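Local atomic coordinates of thymidylate synthase (Enterobacteria phage T4, PDB entry 1TIS), a protein that catalyses the reductive methylation of dUMP to dTMP, using methylenetetrahydrofolate as the one-carbon donor and working as a homodimer. Residues Q112-V125 / D135-E147. Sequence-based numbering, arbitrary orientation.
Sequences QWRDFGGVDQIIEV and DRRQIVSAWNPAE. With PO4 (phosphate ion), chain B.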
loop_
_atom_site.group_PDB
_atom_site.type_symbol
_atom_site.label_atom_id
_atom_site.label_comp_id
_atom_site.label_asym_id
_atom_site.label_seq_id
_atom_site.Cartn_x
_atom_site.Cartn_y
_atom_site.Cartn_z
ATOM N N GLN A 112 -15.091 6.025 5.253
ATOM C CA GLN A 112 -14.485 5.517 4.016
ATOM C C GLN A 112 -14.574 4.004 3.928
ATOM O O GLN A 112 -14.338 3.471 2.846
ATOM C CB GLN A 112 -13.032 5.820 3.878
ATOM C CG GLN A 112 -12.776 7.268 4.168
ATOM C CD GLN A 112 -13.310 8.192 3.114
ATOM O OE1 GLN A 112 -13.581 7.797 1.985
ATOM N NE2 GLN A 112 -13.457 9.458 3.444
ATOM N N TRP A 113 -14.920 3.232 4.963
ATOM C CA TRP A 113 -15.025 1.788 4.781
ATOM C C TRP A 113 -16.396 1.502 4.246
ATOM O O TRP A 113 -16.585 0.811 3.250
ATOM C CB TRP A 113 -14.805 1.051 6.105
ATOM C CG TRP A 113 -13.328 1.078 6.512
ATOM C CD1 TRP A 113 -12.371 1.807 5.839
ATOM C CD2 TRP A 113 -12.789 0.411 7.570
ATOM N NE1 TRP A 113 -11.261 1.601 6.466
ATOM C CE2 TRP A 113 -11.470 0.779 7.487
ATOM C CE3 TRP A 113 -13.226 -0.441 8.551
ATOM C CZ2 TRP A 113 -10.561 0.298 8.383
ATOM C CZ3 TRP A 113 -12.315 -0.932 9.451
ATOM C CH2 TRP A 113 -10.995 -0.565 9.366
ATOM N N ARG A 114 -17.351 2.196 4.839
ATOM C CA ARG A 114 -18.739 1.946 4.574
ATOM C C ARG A 114 -19.291 2.824 3.492
ATOM O O ARG A 114 -20.313 2.509 2.920
ATOM C CB ARG A 114 -19.448 2.138 5.883
ATOM C CG ARG A 114 -18.790 1.313 7.020
ATOM C CD ARG A 114 -18.992 -0.194 6.931
ATOM N NE ARG A 114 -20.406 -0.422 6.970
ATOM C CZ ARG A 114 -20.999 -1.291 6.178
ATOM N NH1 ARG A 114 -20.317 -2.181 5.493
ATOM N NH2 ARG A 114 -22.317 -1.334 6.133
ATOM N N ASP A 115 -18.623 3.889 3.104
ATOM C CA ASP A 115 -19.169 4.853 2.195
ATOM C C ASP A 115 -18.108 5.554 1.350
ATOM O O ASP A 115 -18.173 6.775 1.221
ATOM C CB ASP A 115 -19.965 5.805 3.078
ATOM C CG ASP A 115 -20.759 6.901 2.373
ATOM O OD1 ASP A 115 -21.178 6.691 1.230
ATOM O OD2 ASP A 115 -20.965 7.965 2.967
ATOM N N PHE A 116 -17.153 4.934 0.662
ATOM C CA PHE A 116 -16.267 5.745 -0.142
ATOM C C PHE A 116 -16.883 6.062 -1.506
ATOM O O PHE A 116 -16.821 5.353 -2.525
ATOM C CB PHE A 116 -14.973 5.032 -0.280
ATOM C CG PHE A 116 -13.799 5.792 -0.894
ATOM C CD1 PHE A 116 -13.883 6.479 -2.088
ATOM C CD2 PHE A 116 -12.570 5.653 -0.297
ATOM C CE1 PHE A 116 -12.765 6.996 -2.688
ATOM C CE2 PHE A 116 -11.450 6.175 -0.907
ATOM C CZ PHE A 116 -11.542 6.842 -2.102
ATOM N N GLY A 117 -17.525 7.220 -1.500
ATOM C CA GLY A 117 -18.145 7.713 -2.705
ATOM C C GLY A 117 -19.453 6.983 -2.980
ATOM O O GLY A 117 -20.007 7.087 -4.076
ATOM N N GLY A 118 -19.983 6.320 -1.935
ATOM C CA GLY A 118 -21.202 5.545 -2.037
ATOM C C GLY A 118 -20.859 4.077 -2.195
ATOM O O GLY A 118 -21.760 3.255 -2.113
ATOM N N VAL A 119 -19.609 3.660 -2.440
ATOM C CA VAL A 119 -19.259 2.243 -2.437
ATOM C C VAL A 119 -19.220 1.816 -0.967
ATOM O O VAL A 119 -18.443 2.363 -0.163
ATOM C CB VAL A 119 -17.867 1.910 -2.954
ATOM C CG1 VAL A 119 -17.879 0.445 -3.284
ATOM C CG2 VAL A 119 -17.470 2.734 -4.121
ATOM N N ASP A 120 -20.073 0.889 -0.555
ATOM C CA ASP A 120 -19.977 0.338 0.775
ATOM C C ASP A 120 -18.947 -0.761 0.601
ATOM O O ASP A 120 -19.288 -1.929 0.345
ATOM C CB ASP A 120 -21.326 -0.251 1.238
ATOM C CG ASP A 120 -21.301 -0.811 2.662
ATOM O OD1 ASP A 120 -20.229 -1.045 3.214
ATOM O OD2 ASP A 120 -22.359 -1.012 3.240
ATOM N N GLN A 121 -17.675 -0.420 0.792
ATOM C CA GLN A 121 -16.612 -1.400 0.614
ATOM C C GLN A 121 -16.389 -2.432 1.725
ATOM O O GLN A 121 -15.537 -3.289 1.497
ATOM C CB GLN A 121 -15.306 -0.646 0.303
ATOM C CG GLN A 121 -14.636 0.355 1.235
ATOM C CD GLN A 121 -13.509 1.071 0.523
ATOM O OE1 GLN A 121 -12.847 0.518 -0.351
ATOM N NE2 GLN A 121 -13.221 2.335 0.714
ATOM N N ILE A 122 -17.042 -2.490 2.913
ATOM C CA ILE A 122 -16.861 -3.648 3.803
ATOM C C ILE A 122 -17.803 -4.668 3.228
ATOM O O ILE A 122 -17.382 -5.674 2.681
ATOM C CB ILE A 122 -17.256 -3.432 5.320
ATOM C CG1 ILE A 122 -16.082 -2.761 6.039
ATOM C CG2 ILE A 122 -17.589 -4.767 6.042
ATOM C CD1 ILE A 122 -14.825 -3.661 6.162
ATOM N N ILE A 123 -19.091 -4.419 3.268
ATOM C CA ILE A 123 -20.058 -5.352 2.746
ATOM C C ILE A 123 -19.698 -5.861 1.379
ATOM O O ILE A 123 -19.863 -7.067 1.209
ATOM C CB ILE A 123 -21.428 -4.652 2.776
ATOM C CG1 ILE A 123 -22.054 -5.282 3.986
ATOM C CG2 ILE A 123 -22.244 -4.702 1.495
ATOM C CD1 ILE A 123 -23.408 -4.677 4.321
ATOM N N GLU A 124 -19.134 -5.114 0.438
ATOM C CA GLU A 124 -18.952 -5.809 -0.803
ATOM C C GLU A 124 -17.616 -6.536 -1.009
ATOM O O GLU A 124 -17.433 -7.381 -1.904
ATOM C CB GLU A 124 -19.260 -4.807 -1.869
ATOM C CG GLU A 124 -18.106 -3.903 -2.180
ATOM C CD GLU A 124 -17.903 -3.909 -3.673
ATOM O OE1 GLU A 124 -17.395 -4.910 -4.199
ATOM O OE2 GLU A 124 -18.294 -2.921 -4.296
ATOM N N VAL A 125 -16.638 -6.310 -0.144
ATOM C CA VAL A 125 -15.363 -6.992 -0.271
ATOM C C VAL A 125 -15.541 -8.331 0.399
ATOM O O VAL A 125 -14.762 -9.237 0.142
ATOM C CB VAL A 125 -14.186 -6.198 0.421
ATOM C CG1 VAL A 125 -13.956 -6.421 1.962
ATOM C CG2 VAL A 125 -12.968 -6.638 -0.386
ATOM N N ASP A 135 -9.795 -14.007 -6.707
ATOM C CA ASP A 135 -9.760 -12.697 -7.363
ATOM C C ASP A 135 -8.620 -11.946 -6.705
ATOM O O ASP A 135 -8.244 -12.299 -5.581
ATOM C CB ASP A 135 -11.051 -11.894 -7.130
ATOM C CG ASP A 135 -11.110 -10.438 -7.617
ATOM O OD1 ASP A 135 -10.751 -10.157 -8.751
ATOM O OD2 ASP A 135 -11.513 -9.563 -6.860
ATOM N N ARG A 136 -8.046 -10.928 -7.381
ATOM C CA ARG A 136 -6.984 -10.094 -6.791
ATOM C C ARG A 136 -7.441 -8.681 -6.360
ATOM O O ARG A 136 -6.881 -8.097 -5.440
ATOM C CB ARG A 136 -5.796 -9.984 -7.781
ATOM C CG ARG A 136 -5.199 -11.336 -8.207
ATOM C CD ARG A 136 -4.862 -12.347 -7.063
ATOM N NE ARG A 136 -4.842 -13.755 -7.508
ATOM C CZ ARG A 136 -4.763 -14.825 -6.686
ATOM N NH1 ARG A 136 -4.675 -14.716 -5.352
ATOM N NH2 ARG A 136 -4.753 -16.049 -7.220
ATOM N N ARG A 137 -8.511 -8.110 -6.922
ATOM C CA ARG A 137 -9.025 -6.786 -6.603
ATOM C C ARG A 137 -9.724 -6.728 -5.236
ATOM O O ARG A 137 -10.722 -6.001 -5.119
ATOM C CB ARG A 137 -9.996 -6.390 -7.760
ATOM C CG ARG A 137 -9.311 -6.370 -9.113
ATOM C CD ARG A 137 -10.100 -6.705 -10.389
ATOM N NE ARG A 137 -9.139 -6.744 -11.514
ATOM C CZ ARG A 137 -9.395 -7.003 -12.815
ATOM N NH1 ARG A 137 -10.622 -7.267 -13.297
ATOM N NH2 ARG A 137 -8.368 -6.963 -13.667
ATOM N N GLN A 138 -9.349 -7.374 -4.129
ATOM C CA GLN A 138 -10.238 -7.345 -2.955
ATOM C C GLN A 138 -9.603 -6.588 -1.821
ATOM O O GLN A 138 -9.234 -7.108 -0.765
ATOM C CB GLN A 138 -10.607 -8.810 -2.580
ATOM C CG GLN A 138 -9.572 -9.950 -2.566
ATOM C CD GLN A 138 -10.165 -11.364 -2.447
ATOM O OE1 GLN A 138 -11.385 -11.526 -2.360
ATOM N NE2 GLN A 138 -9.414 -12.466 -2.458
ATOM N N ILE A 139 -9.607 -5.299 -2.171
ATOM C CA ILE A 139 -8.862 -4.182 -1.546
ATOM C C ILE A 139 -9.712 -3.149 -0.785
ATOM O O ILE A 139 -10.785 -2.892 -1.340
ATOM C CB ILE A 139 -8.084 -3.450 -2.679
ATOM C CG1 ILE A 139 -7.287 -4.437 -3.477
ATOM C CG2 ILE A 139 -7.160 -2.407 -2.109
ATOM C CD1 ILE A 139 -6.351 -3.739 -4.455
ATOM N N VAL A 140 -9.449 -2.528 0.384
ATOM C CA VAL A 140 -10.302 -1.413 0.786
ATOM C C VAL A 140 -9.416 -0.245 1.204
ATOM O O VAL A 140 -8.657 -0.223 2.156
ATOM C CB VAL A 140 -11.395 -1.778 1.940
ATOM C CG1 VAL A 140 -11.564 -3.262 2.011
ATOM C CG2 VAL A 140 -11.067 -1.252 3.313
ATOM N N SER A 141 -9.406 0.745 0.342
ATOM C CA SER A 141 -8.629 1.945 0.501
ATOM C C SER A 141 -9.393 2.800 1.469
ATOM O O SER A 141 -10.630 2.821 1.400
ATOM C CB SER A 141 -8.525 2.636 -0.837
ATOM O OG SER A 141 -7.901 3.914 -0.782
ATOM N N ALA A 142 -8.695 3.505 2.341
ATOM C CA ALA A 142 -9.347 4.414 3.269
ATOM C C ALA A 142 -8.902 5.841 2.939
ATOM O O ALA A 142 -9.558 6.822 3.277
ATOM C CB ALA A 142 -8.943 4.101 4.706
ATOM N N TRP A 143 -7.782 6.021 2.242
ATOM C CA TRP A 143 -7.320 7.344 1.893
ATOM C C TRP A 143 -8.211 7.783 0.752
ATOM O O TRP A 143 -8.307 7.155 -0.303
ATOM C CB TRP A 143 -5.890 7.243 1.481
ATOM C CG TRP A 143 -5.161 8.521 1.135
ATOM C CD1 TRP A 143 -5.009 8.912 -0.177
ATOM C CD2 TRP A 143 -4.455 9.301 2.017
ATOM N NE1 TRP A 143 -4.180 9.921 -0.119
ATOM C CE2 TRP A 143 -3.831 10.179 1.159
ATOM C CE3 TRP A 143 -4.217 9.389 3.369
ATOM C CZ2 TRP A 143 -2.969 11.142 1.640
ATOM C CZ3 TRP A 143 -3.347 10.352 3.841
ATOM C CH2 TRP A 143 -2.726 11.225 2.986
ATOM N N ASN A 144 -8.890 8.869 1.034
ATOM C CA ASN A 144 -9.783 9.479 0.083
ATOM C C ASN A 144 -9.201 10.856 -0.196
ATOM O O ASN A 144 -9.470 11.762 0.586
ATOM C CB ASN A 144 -11.197 9.559 0.707
ATOM C CG ASN A 144 -12.254 10.033 -0.269
ATOM O OD1 ASN A 144 -12.000 10.936 -1.056
ATOM N ND2 ASN A 144 -13.460 9.488 -0.310
ATOM N N PRO A 145 -8.410 11.089 -1.254
ATOM C CA PRO A 145 -7.689 12.345 -1.490
ATOM C C PRO A 145 -8.599 13.563 -1.375
ATOM O O PRO A 145 -8.358 14.557 -0.683
ATOM C CB PRO A 145 -7.082 12.189 -2.880
ATOM C CG PRO A 145 -6.955 10.698 -3.064
ATOM C CD PRO A 145 -8.206 10.158 -2.361
ATOM N N ALA A 146 -9.754 13.373 -1.980
ATOM C CA ALA A 146 -10.726 14.413 -2.078
ATOM C C ALA A 146 -11.459 14.695 -0.771
ATOM O O ALA A 146 -12.254 15.635 -0.738
ATOM C CB ALA A 146 -11.661 13.975 -3.209
ATOM N N GLU A 147 -11.278 13.929 0.311
ATOM C CA GLU A 147 -11.969 14.197 1.569
ATOM C C GLU A 147 -11.002 14.255 2.714
ATOM O O GLU A 147 -11.389 14.320 3.871
ATOM C CB GLU A 147 -12.997 13.141 1.948
ATOM C CG GLU A 147 -14.306 13.148 1.194
ATOM C CD GLU A 147 -15.240 11.987 1.536
ATOM O OE1 GLU A 147 -15.357 11.638 2.710
ATOM O OE2 GLU A 147 -15.858 11.428 0.621
HETATM P P PO4 B . -5.861 -8.611 -12.213
HETATM O O1 PO4 B . -6.708 -9.444 -13.299
HETATM O O2 PO4 B . -4.555 -9.314 -12.090
HETATM O O3 PO4 B . -6.716 -8.689 -10.998
HETATM O O4 PO4 B . -5.794 -7.302 -12.884
HETATM O O HOH W 1 -11.998 -0.709 -2.814
#
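Gln-138 meets Val-125 at the start of the contact. The methyl CG2 of Val-125 lies 3.9 Å from Gln-138 CB and also rests on the backbone of Gln-138. A water bridges Ile-139 O and Gln-121 OE1, donating to both. Val-140 turns its side chain to the helices. Its CG1 meets Val-125 CG1 at 4.0 Å, the two side chains crossing at about a right angle. Its CG2 sits over one face of the Trp-113 indole, toward the rim. Next, Ser-141 O is 2.7 Å from Gln-121 NE2. That same nitrogen donates a nearly straight hydrogen bond to Gln-112 O, which fixes the amide between helices 109-114 and 121-131. Ala-142 CB lies at the indole edge, in the ring plane, 3.8 Å from Trp-113 NE1. Trp-143 turns away, but its carbonyl O approaches the edge of the Phe-116 ring. Asn-144 stacks its amide on that ring, with the planes 18° apart and ND2 over the ring centre. CG of Asn-144 stands anti to the backbone N (chi1 -173°), and this carries the amide across the ring. ND2 also donates to Gln-112 OE1 at 2.9 Å. The two amides are steeply inclined to each other, 68° between planes. Glu-147 OE1 closes the run. It accepts a bent hydrogen bond of 3.0 Å from Gln-112 NE2, and that nitrogen sits above the carboxylate plane. Gln-112 NE2 also bonds Pro-107 O. The 135-147 segment thus packs on helices 109-114 and 121-131 and pairs by backbone bonds with strand 157-164. Near its start, Arg-137 NH2 donates to O4 of a phosphate ion, probably from the crystallisation liquor, which Arg-176 of the second subunit also holds. This is consistent with the dUMP phosphate site shared across the thymidylate synthase dimer.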